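Local structure of uncharacterized protein Atu2773 (2QV5) at residues A[82-87]-A[121-126]; A[31-36]-A[212-217]; A[87-92]-A[134-139]. The protein is of unknown function but belongs to the divergent polysaccharide deacetylase family, so it may remove acetyl groups from a carbohydrate. All blocks are in the same frame, centred on the assembly; numbering follows the deposited sequence.

Followed from the N terminus, the chain enters contact 2 with strand 30-39 and leaves it only with strand 212-218, so this parallel pairing closes by far the longest loop; in doing so it completes a closed ring of parallel strands. Contacts 1 and 3 are both nested inside that loop. They start on one strand, 82-88, and share Pro87, yet they cross: 82-87, 87-92, 121-126 and 134-139 alternate along the chain. Contact 1 ties the start of the strand to the turn after helix 109-120, and contact 3 its far end to the turn before helix 141-153. Contacts 1 and 2 meet where Leu83 CD1 lies 4.2 Å from Val35 CG2.

Contact 1. Residues A[82-87]-A[121-126]; sequences ILLQIP and AKITNY
Ile123 is the first residue of 121-126 to press on strand 82-88, meeting Ile82 and Leu84 with its longer branch. Its CG1 sits between the backbone N and the carbonyl carbon (chi1 57°), and from there CD1 reaches Ile82 CG2 at 3.8 Å. The same branch passes Leu84 in the opposite direction, with CG1 4.0 Å from Leu84 CD1. Ile82 has two conformers, so the contacts of its CG2 hold for one of them and are less certain. Thr124 points away from the strand and instead uses OG1 as donor to Asn125 OD1 at 2.8 Å, a bond within the turn. Asn125, with positive phi (68°), bends the chain back toward the strand; a water accepts from Ile82 N and donates to Asn125 O, bridging two backbones that make no direct hydrogen bond. Tyr126 then brings in the aromatic part of the contact. Its CB packs on Ile82 CG2 at 3.6 Å, and Tyr126 CA lies 3.3 Å from Ile82 O in a CA-H...O contact. Leu84 CB lies over one face of the Tyr126 ring, displaced toward the rim, in a CH-pi contact 4.0 Å from the centroid. Leu84 CD2 touches farther out, 3.8 Å from Tyr126 CZ and equally near OH. That hydroxyl is hydrogen-bonded to Met120 O at the end of helix 109-120, which ties the ring to the preceding helix. The turn thus belongs to a beta-alpha-beta crossover from strand 82-88 through helix 109-120 to the adjacent parallel strand 128-131; Ile82 pairs with Thr127 just beyond the turn, while helix 68-78 packs on Ile82 through Ala75 and Arg76 and on Ile123 through Leu68.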
# COMPACT_ATOMS: atom_id res chain seq x y z
N ILE A 82 4.72 -5.43 4.32
CA ILE A 82 3.62 -4.64 4.89
C ILE A 82 3.70 -3.18 4.44
O ILE A 82 4.80 -2.64 4.38
CB ILE A 82 3.65 -4.75 6.46
CG1 ILE A 82 2.84 -5.94 6.96
CG2 ILE A 82 3.08 -3.51 7.15
CD1 ILE A 82 3.46 -7.28 6.78
N LEU A 83 2.55 -2.55 4.16
CA LEU A 83 2.45 -1.10 3.93
C LEU A 83 1.52 -0.47 4.96
O LEU A 83 0.57 -1.12 5.41
CB LEU A 83 1.93 -0.80 2.53
CG LEU A 83 2.80 -1.20 1.33
CD1 LEU A 83 2.13 -0.88 0.03
CD2 LEU A 83 4.16 -0.53 1.38
N LEU A 84 1.79 0.78 5.33
CA LEU A 84 0.89 1.54 6.20
C LEU A 84 -0.07 2.40 5.37
O LEU A 84 0.37 3.21 4.58
CB LEU A 84 1.70 2.45 7.12
CG LEU A 84 0.92 3.29 8.14
CD1 LEU A 84 0.04 2.42 9.06
CD2 LEU A 84 1.91 4.10 8.92
N GLN A 85 -1.38 2.24 5.56
CA GLN A 85 -2.36 3.09 4.87
C GLN A 85 -2.65 4.37 5.65
O GLN A 85 -3.12 4.31 6.78
CB GLN A 85 -3.67 2.37 4.61
CG GLN A 85 -3.61 1.34 3.53
CD GLN A 85 -4.87 0.48 3.48
OE1 GLN A 85 -5.13 -0.30 4.38
NE2 GLN A 85 -5.64 0.63 2.41
N ILE A 86 -2.41 5.51 5.01
CA ILE A 86 -2.59 6.81 5.64
C ILE A 86 -3.89 7.46 5.17
O ILE A 86 -4.07 7.67 3.97
CB ILE A 86 -1.40 7.74 5.31
CG1 ILE A 86 -0.09 7.10 5.78
CG2 ILE A 86 -1.58 9.12 5.94
CD1 ILE A 86 -0.02 6.93 7.28
N PRO A 87 -4.80 7.78 6.11
CA PRO A 87 -6.06 8.44 5.74
C PRO A 87 -5.84 9.87 5.21
O PRO A 87 -5.22 10.69 5.88
CB PRO A 87 -6.85 8.46 7.06
CG PRO A 87 -5.85 8.34 8.13
CD PRO A 87 -4.71 7.53 7.56
N ALA A 121 3.52 5.74 13.86
CA ALA A 121 3.99 5.13 15.10
C ALA A 121 3.16 3.92 15.54
O ALA A 121 3.52 3.23 16.49
CB ALA A 121 4.01 6.20 16.21
N LYS A 122 2.06 3.65 14.84
CA LYS A 122 1.14 2.59 15.26
C LYS A 122 1.58 1.17 14.94
O LYS A 122 1.17 0.22 15.62
CB LYS A 122 -0.27 2.87 14.74
CG LYS A 122 -0.97 3.96 15.53
CD LYS A 122 -2.28 4.31 14.90
CE LYS A 122 -2.99 5.39 15.69
NZ LYS A 122 -4.24 5.80 14.98
N ILE A 123 2.38 1.01 13.89
CA ILE A 123 3.04 -0.25 13.57
C ILE A 123 4.52 -0.01 13.24
O ILE A 123 4.97 1.12 13.18
CB ILE A 123 2.38 -1.00 12.37
CG1 ILE A 123 2.36 -0.12 11.11
CG2 ILE A 123 0.96 -1.48 12.71
CD1 ILE A 123 2.15 -0.93 9.84
N THR A 124 5.26 -1.09 13.01
CA THR A 124 6.64 -0.98 12.58
C THR A 124 6.84 -1.99 11.46
O THR A 124 5.93 -2.75 11.14
CB THR A 124 7.64 -1.18 13.75
OG1 THR A 124 8.99 -1.03 13.28
CG2 THR A 124 7.48 -2.54 14.39
N ASN A 125 8.03 -1.95 10.85
CA ASN A 125 8.48 -2.95 9.89
C ASN A 125 7.72 -2.93 8.57
O ASN A 125 7.52 -3.97 7.92
CB ASN A 125 8.57 -4.34 10.53
CG ASN A 125 9.65 -4.40 11.62
OD1 ASN A 125 9.95 -3.41 12.29
ND2 ASN A 125 10.25 -5.56 11.76
N TYR A 126 7.30 -1.73 8.18
CA TYR A 126 6.65 -1.51 6.89
C TYR A 126 7.62 -0.83 5.92
O TYR A 126 8.52 -0.13 6.35
CB TYR A 126 5.33 -0.74 7.03
CG TYR A 126 5.41 0.58 7.78
CD1 TYR A 126 5.58 1.79 7.10
CD2 TYR A 126 5.28 0.62 9.16
CE1 TYR A 126 5.64 2.99 7.79
CE2 TYR A 126 5.35 1.81 9.86
CZ TYR A 126 5.52 2.99 9.16
OH TYR A 126 5.56 4.17 9.86
O HOH W 1 7.44 -4.98 5.25

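Contact 2. Residues A[31-36]-A[212-217]; sequences RVAIVV and QAIGVA
Val35 O receives Ala217 N at 2.7 Å, the shortest hydrogen bond of this strand pair. Val216 CA is 3.4 Å from the same oxygen in a CA-H...O contact. One step earlier Val35 N donates to Gly215 O at 2.9 Å, and the pattern repeats as Gly215 N bonds Ala33 O and Ala33 N bonds Ala213 O (3.0 Å). The longest bond of the ladder is the first, Ala213 N to Arg31 O at 3.3 Å. Ala33 and Val35 use both N and O on this neighbour, as parallel strands do, while Val32 bonds Glu240 and Val242, and Ile34 and Val36 bond Thr58 of strand 58-62.

On one face Ala33 CB meets Ile214 CG1 at 4.2 Å and Val35 CB meets Val216 CG1 at 4.1 Å, beside Leu247 and Val244 of helix 244-247. Arg31 and Gln212 extend side by side at its end, their flat groups turned 72° apart; Gln212 NE2 bonds Leu247 O and Arg31 makes a cation-pi contact with Trp24. The other face, with Val32, Ile34 and Ala217, is covered by helices 193-210 and 221-233. Backbone polar atoms buried between these apolar layers are thus satisfied mainly by strand pairing, which here joins the first strand of the closed parallel barrel to its seventh.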
# COMPACT_ATOMS: atom_id res chain seq x y z
N ARG A 31 6.79 -9.79 -13.40
CA ARG A 31 6.58 -9.73 -11.96
C ARG A 31 5.30 -8.98 -11.64
O ARG A 31 4.92 -8.07 -12.38
CB ARG A 31 7.74 -9.01 -11.27
CG ARG A 31 9.08 -9.72 -11.33
CD ARG A 31 10.14 -8.88 -10.64
NE ARG A 31 10.41 -7.63 -11.35
CZ ARG A 31 11.10 -6.60 -10.85
NH1 ARG A 31 11.61 -6.67 -9.64
NH2 ARG A 31 11.26 -5.49 -11.56
N VAL A 32 4.64 -9.38 -10.56
CA VAL A 32 3.38 -8.75 -10.15
C VAL A 32 3.44 -8.51 -8.64
O VAL A 32 3.87 -9.40 -7.91
CB VAL A 32 2.16 -9.67 -10.49
CG1 VAL A 32 0.92 -9.32 -9.68
CG2 VAL A 32 1.82 -9.63 -11.99
N ALA A 33 3.06 -7.32 -8.18
CA ALA A 33 2.79 -7.10 -6.75
C ALA A 33 1.29 -6.93 -6.58
O ALA A 33 0.62 -6.37 -7.45
CB ALA A 33 3.52 -5.88 -6.19
N ILE A 34 0.75 -7.46 -5.49
CA ILE A 34 -0.68 -7.28 -5.17
C ILE A 34 -0.74 -6.83 -3.73
O ILE A 34 -0.15 -7.47 -2.86
CB ILE A 34 -1.52 -8.58 -5.34
CG1 ILE A 34 -1.63 -9.00 -6.81
CG2 ILE A 34 -2.94 -8.39 -4.74
CD1 ILE A 34 -1.87 -10.49 -7.01
N VAL A 35 -1.41 -5.71 -3.49
CA VAL A 35 -1.66 -5.22 -2.15
C VAL A 35 -3.11 -5.48 -1.75
O VAL A 35 -4.05 -5.08 -2.44
CB VAL A 35 -1.34 -3.71 -2.03
CG1 VAL A 35 -1.44 -3.23 -0.58
CG2 VAL A 35 0.03 -3.41 -2.59
N VAL A 36 -3.28 -6.17 -0.63
CA VAL A 36 -4.60 -6.28 -0.03
C VAL A 36 -4.59 -5.39 1.20
O VAL A 36 -3.86 -5.64 2.17
CB VAL A 36 -4.98 -7.75 0.31
CG1 VAL A 36 -6.36 -7.79 1.00
CG2 VAL A 36 -5.01 -8.60 -0.94
N GLN A 212 6.31 -5.53 -15.42
CA GLN A 212 5.81 -5.51 -14.04
C GLN A 212 4.49 -4.74 -13.93
O GLN A 212 4.20 -3.88 -14.76
CB GLN A 212 6.85 -4.91 -13.08
CG GLN A 212 7.22 -3.44 -13.36
CD GLN A 212 8.34 -2.90 -12.47
OE1 GLN A 212 9.45 -3.43 -12.47
NE2 GLN A 212 8.05 -1.83 -11.74
N ALA A 213 3.71 -5.08 -12.90
CA ALA A 213 2.50 -4.33 -12.56
C ALA A 213 2.08 -4.54 -11.10
O ALA A 213 2.42 -5.54 -10.48
CB ALA A 213 1.34 -4.69 -13.49
N ILE A 214 1.30 -3.58 -10.59
CA ILE A 214 0.80 -3.58 -9.21
C ILE A 214 -0.72 -3.54 -9.23
O ILE A 214 -1.32 -2.69 -9.89
CB ILE A 214 1.32 -2.36 -8.41
CG1 ILE A 214 2.86 -2.36 -8.30
CG2 ILE A 214 0.67 -2.31 -7.00
CD1 ILE A 214 3.46 -1.02 -7.84
N GLY A 215 -1.34 -4.50 -8.53
CA GLY A 215 -2.78 -4.49 -8.30
C GLY A 215 -3.08 -4.19 -6.85
O GLY A 215 -2.30 -4.53 -5.96
N VAL A 216 -4.20 -3.51 -6.60
CA VAL A 216 -4.62 -3.22 -5.23
C VAL A 216 -6.03 -3.75 -4.98
O VAL A 216 -6.86 -3.81 -5.90
CB VAL A 216 -4.53 -1.70 -4.87
CG1 VAL A 216 -3.08 -1.25 -4.79
CG2 VAL A 216 -5.29 -0.84 -5.87
N ALA A 217 -6.27 -4.20 -3.75
CA ALA A 217 -7.58 -4.66 -3.31
C ALA A 217 -7.74 -4.37 -1.82
O ALA A 217 -6.78 -3.99 -1.14
CB ALA A 217 -7.74 -6.13 -3.59

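Contact 3. Residues A[87-92]-A[134-139]; sequences PLEPFG and GGRFLA
Arg136 CG, anti to the backbone N (chi1 174°), lies alongside the Glu89 carboxylate, and a bend at chi3 (54°) carries NE to the Phe91 ring, with NH2 lying at the ring's edge, near its plane. Arg136 CG is 3.6 Å from Glu89 OE2, but the charged ends are not in contact. Arg136 NE is 3.6 Å from Phe91 CD1; CD1 lies at the edge of the guanidinium, and the two planes are 58° apart. Over one face of that ring lies the Gly135-Arg136 peptide, its N above the centre, while Gly135 O touches Phe91 CZ at 3.3 Å.

Glu89 O is gripped by two consecutive amides: Phe137 N at 3.1 Å, and Arg136 N, whose bond is weak. Both lie in a single helix-like turn ahead of helix 141-153, where Leu138 N bonds Gly134 O at 2.9 Å. Leu88 CB approaches Gly134 CA to 3.5 Å. Leu88 CD2 sits over one face of the Phe137 ring near the rim, and Leu88 CD1 meets Leu138 CD2 at 3.8 Å.

The contact lies at the C-terminal ends of strands 82-88 and 128-131, where beta/alpha barrels usually carry an active site, so probably near any site here. Glu89 OE1 is bonded to Ala105 N; Phe137 packs on Ala143, Leu144 and Val147 of helix 141-153, and Leu138 reaches Phe158 and Asp160 of strand 157-160.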
# COMPACT_ATOMS: atom_id res chain seq x y z
N PRO A 87 -4.80 7.78 6.11
CA PRO A 87 -6.06 8.44 5.74
C PRO A 87 -5.84 9.87 5.21
O PRO A 87 -5.22 10.69 5.88
CB PRO A 87 -6.85 8.46 7.06
CG PRO A 87 -5.85 8.34 8.13
CD PRO A 87 -4.71 7.53 7.56
N LEU A 88 -6.32 10.13 3.99
CA LEU A 88 -6.17 11.44 3.34
C LEU A 88 -7.53 11.99 2.92
O LEU A 88 -8.46 11.22 2.67
CB LEU A 88 -5.25 11.35 2.12
CG LEU A 88 -3.81 10.82 2.23
CD1 LEU A 88 -3.20 10.89 0.84
CD2 LEU A 88 -2.97 11.63 3.19
N GLU A 89 -7.65 13.32 2.82
CA GLU A 89 -8.96 13.97 2.63
C GLU A 89 -9.61 13.61 1.30
O GLU A 89 -9.05 13.89 0.24
CB GLU A 89 -8.85 15.49 2.75
CG GLU A 89 -10.20 16.20 2.88
CD GLU A 89 -10.11 17.70 2.68
OE1 GLU A 89 -9.03 18.27 2.94
OE2 GLU A 89 -11.12 18.31 2.26
N PRO A 90 -10.80 12.98 1.35
CA PRO A 90 -11.55 12.67 0.14
C PRO A 90 -12.37 13.88 -0.33
O PRO A 90 -12.40 14.91 0.36
CB PRO A 90 -12.47 11.54 0.59
CG PRO A 90 -12.71 11.81 2.05
CD PRO A 90 -11.50 12.55 2.57
N PHE A 91 -13.03 13.75 -1.48
CA PHE A 91 -13.89 14.82 -2.00
C PHE A 91 -15.17 15.06 -1.18
O PHE A 91 -15.70 16.17 -1.16
CB PHE A 91 -14.25 14.57 -3.46
CG PHE A 91 -13.19 14.99 -4.43
CD1 PHE A 91 -12.83 16.34 -4.55
CD2 PHE A 91 -12.53 14.05 -5.22
CE1 PHE A 91 -11.84 16.73 -5.44
CE2 PHE A 91 -11.54 14.43 -6.11
CZ PHE A 91 -11.19 15.78 -6.22
N GLY A 92 -15.65 14.02 -0.50
CA GLY A 92 -16.89 14.10 0.26
C GLY A 92 -16.75 14.46 1.73
O GLY A 92 -17.59 14.07 2.54
N GLY A 134 -8.21 10.15 -0.40
CA GLY A 134 -7.32 11.26 -0.73
C GLY A 134 -7.61 11.98 -2.02
O GLY A 134 -6.74 12.67 -2.54
N GLY A 135 -8.84 11.83 -2.54
CA GLY A 135 -9.27 12.50 -3.77
C GLY A 135 -8.99 13.99 -3.81
O GLY A 135 -8.47 14.51 -4.80
N ARG A 136 -9.34 14.68 -2.72
CA ARG A 136 -9.06 16.10 -2.57
C ARG A 136 -7.58 16.36 -2.29
O ARG A 136 -6.97 17.20 -2.94
CB ARG A 136 -9.95 16.70 -1.46
CG ARG A 136 -9.68 18.17 -1.06
CD ARG A 136 -10.12 19.18 -2.13
NE ARG A 136 -11.52 19.03 -2.51
CZ ARG A 136 -12.52 19.81 -2.09
NH1 ARG A 136 -12.29 20.81 -1.25
NH2 ARG A 136 -13.75 19.57 -2.51
N PHE A 137 -7.01 15.62 -1.33
CA PHE A 137 -5.64 15.84 -0.86
C PHE A 137 -4.55 15.67 -1.93
O PHE A 137 -3.63 16.49 -2.01
CB PHE A 137 -5.34 14.92 0.34
CG PHE A 137 -4.14 15.35 1.15
CD1 PHE A 137 -4.30 16.24 2.20
CD2 PHE A 137 -2.87 14.86 0.86
CE1 PHE A 137 -3.20 16.65 2.95
CE2 PHE A 137 -1.77 15.26 1.61
CZ PHE A 137 -1.94 16.15 2.66
N LEU A 138 -4.68 14.63 -2.75
CA LEU A 138 -3.66 14.28 -3.73
C LEU A 138 -3.53 15.26 -4.89
O LEU A 138 -2.48 15.33 -5.53
CB LEU A 138 -3.86 12.84 -4.25
CG LEU A 138 -3.69 11.71 -3.21
CD1 LEU A 138 -4.29 10.39 -3.72
CD2 LEU A 138 -2.22 11.54 -2.75
N ALA A 139 -4.60 16.02 -5.14
CA ALA A 139 -4.60 17.05 -6.18
C ALA A 139 -4.05 18.41 -5.71
O ALA A 139 -3.98 19.36 -6.50
CB ALA A 139 -6.02 17.20 -6.74